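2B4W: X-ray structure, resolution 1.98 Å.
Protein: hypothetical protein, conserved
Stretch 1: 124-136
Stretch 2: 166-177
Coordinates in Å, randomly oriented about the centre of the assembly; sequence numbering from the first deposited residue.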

# COMPACT_ATOMS: atom_id res chain seq x y z
N TYR A 124 18.03 4.45 -6.85
CA TYR A 124 17.12 5.54 -7.16
C TYR A 124 17.04 5.75 -8.66
O TYR A 124 18.05 5.73 -9.36
CB TYR A 124 17.60 6.83 -6.45
CG TYR A 124 16.79 8.03 -6.90
CD1 TYR A 124 15.55 8.27 -6.33
CD2 TYR A 124 17.25 8.92 -7.86
CE1 TYR A 124 14.79 9.37 -6.72
CE2 TYR A 124 16.50 10.01 -8.27
CZ TYR A 124 15.27 10.23 -7.69
OH TYR A 124 14.52 11.31 -8.09
N PHE A 125 15.85 5.98 -9.24
CA PHE A 125 15.90 6.35 -10.65
C PHE A 125 14.93 7.50 -10.96
O PHE A 125 15.11 8.17 -11.98
CB PHE A 125 15.68 5.16 -11.60
CG PHE A 125 14.27 4.61 -11.67
CD1 PHE A 125 13.79 3.81 -10.64
CD2 PHE A 125 13.41 4.86 -12.72
CE1 PHE A 125 12.51 3.31 -10.68
CE2 PHE A 125 12.13 4.35 -12.78
CZ PHE A 125 11.67 3.57 -11.74
N THR A 126 13.91 7.82 -10.18
CA THR A 126 12.98 8.86 -10.57
C THR A 126 12.05 9.18 -9.40
O THR A 126 12.18 8.53 -8.36
CB THR A 126 12.15 8.47 -11.80
OG1 THR A 126 11.71 9.65 -12.49
CG2 THR A 126 10.88 7.75 -11.37
N ARG A 127 11.17 10.16 -9.59
CA ARG A 127 10.29 10.65 -8.55
C ARG A 127 9.08 11.38 -9.11
O ARG A 127 9.02 11.75 -10.27
CB ARG A 127 11.05 11.62 -7.62
CG ARG A 127 11.58 12.83 -8.40
CD ARG A 127 11.14 14.08 -7.67
NE ARG A 127 11.82 15.29 -8.08
CZ ARG A 127 11.35 16.32 -8.75
NH1 ARG A 127 10.09 16.42 -9.17
NH2 ARG A 127 12.18 17.33 -9.02
N GLY A 128 8.09 11.59 -8.24
CA GLY A 128 6.89 12.30 -8.62
C GLY A 128 7.04 13.80 -8.44
O GLY A 128 8.12 14.29 -8.10
N PRO A 129 5.95 14.52 -8.68
CA PRO A 129 5.89 15.96 -8.51
C PRO A 129 5.97 16.41 -7.06
O PRO A 129 5.62 15.72 -6.12
CB PRO A 129 4.51 16.34 -9.05
CG PRO A 129 3.72 15.08 -9.02
CD PRO A 129 4.69 13.95 -9.19
N GLY A 130 6.45 17.64 -6.86
CA GLY A 130 6.55 18.16 -5.50
C GLY A 130 5.21 18.15 -4.81
O GLY A 130 4.18 18.31 -5.47
N CYS A 131 5.25 17.95 -3.50
CA CYS A 131 4.07 17.86 -2.67
C CYS A 131 3.00 16.92 -3.23
O CYS A 131 1.81 17.23 -3.29
CB CYS A 131 3.50 19.26 -2.44
SG CYS A 131 4.59 20.32 -1.47
N MSE A 132 3.42 15.71 -3.61
CA MSE A 132 2.51 14.65 -3.99
C MSE A 132 3.01 13.33 -3.40
O MSE A 132 4.20 13.01 -3.41
CB MSE A 132 2.35 14.50 -5.51
CG MSE A 132 1.35 13.44 -5.89
SE MSE A 132 1.00 12.97 -7.68
CE MSE A 132 0.09 14.62 -8.07
N LYS A 133 2.09 12.51 -2.87
CA LYS A 133 2.52 11.17 -2.46
C LYS A 133 1.48 10.16 -2.91
O LYS A 133 0.62 10.44 -3.75
CB LYS A 133 2.82 11.12 -0.97
CG LYS A 133 1.74 11.44 0.04
CD LYS A 133 2.43 11.60 1.40
CE LYS A 133 1.48 12.03 2.50
NZ LYS A 133 2.05 11.77 3.85
N ASP A 134 1.52 8.95 -2.39
CA ASP A 134 0.49 7.98 -2.76
C ASP A 134 0.41 7.69 -4.25
O ASP A 134 -0.67 7.38 -4.76
CB ASP A 134 -0.86 8.49 -2.21
CG ASP A 134 -0.81 8.64 -0.70
OD1 ASP A 134 0.05 8.00 -0.07
OD2 ASP A 134 -1.59 9.39 -0.09
N ILE A 135 1.52 7.73 -4.95
CA ILE A 135 1.74 7.33 -6.33
C ILE A 135 2.16 5.85 -6.40
O ILE A 135 3.06 5.46 -5.65
CB ILE A 135 2.84 8.15 -7.05
CG1 ILE A 135 2.61 9.67 -7.03
CG2 ILE A 135 3.02 7.62 -8.48
CD1 ILE A 135 3.84 10.55 -6.89
N ARG A 136 1.49 5.09 -7.26
CA ARG A 136 1.62 3.65 -7.39
C ARG A 136 1.61 3.17 -8.83
O ARG A 136 1.04 3.76 -9.75
CB ARG A 136 0.47 2.89 -6.71
CG ARG A 136 0.33 3.05 -5.21
CD ARG A 136 1.66 2.82 -4.52
NE ARG A 136 1.59 2.92 -3.06
CZ ARG A 136 1.90 3.98 -2.33
NH1 ARG A 136 2.33 5.12 -2.85
NH2 ARG A 136 1.80 3.92 -1.01
N SER A 166 6.45 2.43 -20.32
CA SER A 166 7.41 1.72 -19.50
C SER A 166 7.91 2.58 -18.34
O SER A 166 7.62 3.77 -18.29
CB SER A 166 8.66 1.32 -20.28
OG SER A 166 9.37 2.50 -20.63
N ILE A 167 8.67 1.89 -17.49
CA ILE A 167 9.14 2.53 -16.26
C ILE A 167 10.10 3.69 -16.54
O ILE A 167 10.23 4.61 -15.73
CB ILE A 167 9.85 1.52 -15.33
CG1 ILE A 167 9.78 1.90 -13.86
CG2 ILE A 167 11.29 1.34 -15.79
CD1 ILE A 167 8.42 2.11 -13.25
N ASP A 168 10.73 3.60 -17.69
CA ASP A 168 11.59 4.60 -18.25
C ASP A 168 10.88 5.91 -18.55
O ASP A 168 11.55 6.91 -18.83
CB ASP A 168 12.19 4.11 -19.58
CG ASP A 168 13.05 2.89 -19.38
OD1 ASP A 168 13.90 2.91 -18.46
OD2 ASP A 168 12.86 1.91 -20.14
N GLU A 169 9.56 5.93 -18.50
CA GLU A 169 8.87 7.18 -18.81
C GLU A 169 8.30 7.84 -17.56
O GLU A 169 7.77 8.93 -17.62
CB GLU A 169 7.72 6.92 -19.78
CG GLU A 169 8.19 6.31 -21.09
CD GLU A 169 7.04 6.38 -22.09
OE1 GLU A 169 5.89 6.40 -21.60
OE2 GLU A 169 7.33 6.44 -23.30
N LEU A 170 8.41 7.10 -16.46
CA LEU A 170 7.95 7.55 -15.17
C LEU A 170 8.78 8.74 -14.68
O LEU A 170 10.01 8.65 -14.71
CB LEU A 170 8.04 6.40 -14.17
CG LEU A 170 7.23 6.59 -12.89
CD1 LEU A 170 5.75 6.53 -13.19
CD2 LEU A 170 7.60 5.54 -11.86
N GLY A 171 8.10 9.78 -14.24
CA GLY A 171 8.68 11.03 -13.75
C GLY A 171 7.57 12.02 -13.41
O GLY A 171 6.40 11.72 -13.66
N ALA A 172 7.94 13.16 -12.83
CA ALA A 172 7.03 14.08 -12.15
C ALA A 172 5.97 14.67 -13.07
O ALA A 172 4.80 14.80 -12.72
CB ALA A 172 7.84 15.19 -11.47
N GLU A 173 6.37 15.04 -14.28
CA GLU A 173 5.40 15.68 -15.16
C GLU A 173 4.28 14.76 -15.61
O GLU A 173 3.11 15.08 -15.41
CB GLU A 173 6.14 16.24 -16.38
CG GLU A 173 7.29 17.15 -15.99
CD GLU A 173 8.60 16.45 -15.72
OE1 GLU A 173 8.68 15.20 -15.81
OE2 GLU A 173 9.58 17.16 -15.41
N VAL A 174 4.61 13.63 -16.23
CA VAL A 174 3.53 12.75 -16.70
C VAL A 174 2.65 12.30 -15.55
O VAL A 174 1.44 12.12 -15.65
CB VAL A 174 4.09 11.54 -17.47
CG1 VAL A 174 4.97 12.00 -18.63
CG2 VAL A 174 4.88 10.61 -16.57
N ILE A 175 3.27 12.11 -14.39
CA ILE A 175 2.54 11.73 -13.19
C ILE A 175 1.47 12.78 -12.92
O ILE A 175 0.27 12.51 -12.89
CB ILE A 175 3.53 11.58 -12.02
CG1 ILE A 175 4.40 10.32 -12.15
CG2 ILE A 175 2.79 11.66 -10.70
CD1 ILE A 175 5.36 10.03 -11.04
N ALA A 176 1.92 14.01 -12.74
CA ALA A 176 1.08 15.17 -12.50
C ALA A 176 -0.06 15.33 -13.49
O ALA A 176 -1.17 15.74 -13.13
CB ALA A 176 1.98 16.42 -12.56
N LYS A 177 0.19 15.04 -14.77
CA LYS A 177 -0.85 15.27 -15.77
C LYS A 177 -1.79 14.08 -15.91
O LYS A 177 -2.68 14.09 -16.77

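What does I175 rest against? Of all the residues in the contact it has the most surface covered, and its CA-to-CB bond points toward the other stretch from the short helix 172-176. I175 CG2 lies 3.3 Å from P129 CD, 3.7 Å from the selenium, SE, of the selenomethionine M132, and 4.1 Å from I135 CD1, so one methyl touches three apolar side chains. I175 CD1 packs 3.7 Å from G128 CA. A side chain at G128 would have no space here: an ideal CB would sit 2.4 Å from CD1 of I135, a residue of its own stretch.

How does so small a residue as A172 come to be so well covered? The CA atoms come closest here, with G128 CA and A172 CA 4.0 Å apart, so even a short side chain reaches main chain. A172 CB lies 3.4 Å from both G128 C and P129 N, and 3.4 Å from R127 NH1. Although the CA-to-CB bond of R127 points away, the end of its side chain comes nearer, and the guanidinium meets this methyl obliquely; R127 NH1 donates a hydrogen bond to G128 O at 3.1 Å. R127 O and A172 N are 3.1 Å apart, but the angle is too poor for a hydrogen bond.

What ties the end of the strand to the residues before the helix? F125 and T126 both direct CA-to-CB toward the other stretch, but only T126 adds a hydrogen bond. F125 CZ meets I167 CG1 at 3.3 Å, an apolar contact oblique to the ring. T126 OG1 donates a hydrogen bond to L170 O at 3.0 Å, the sole hydrogen bond between the stretches, while T126 CG2 packs 4.0 Å from L170 CD2. The rest is van der Waals contact, some between apolar side chains and some against main chain.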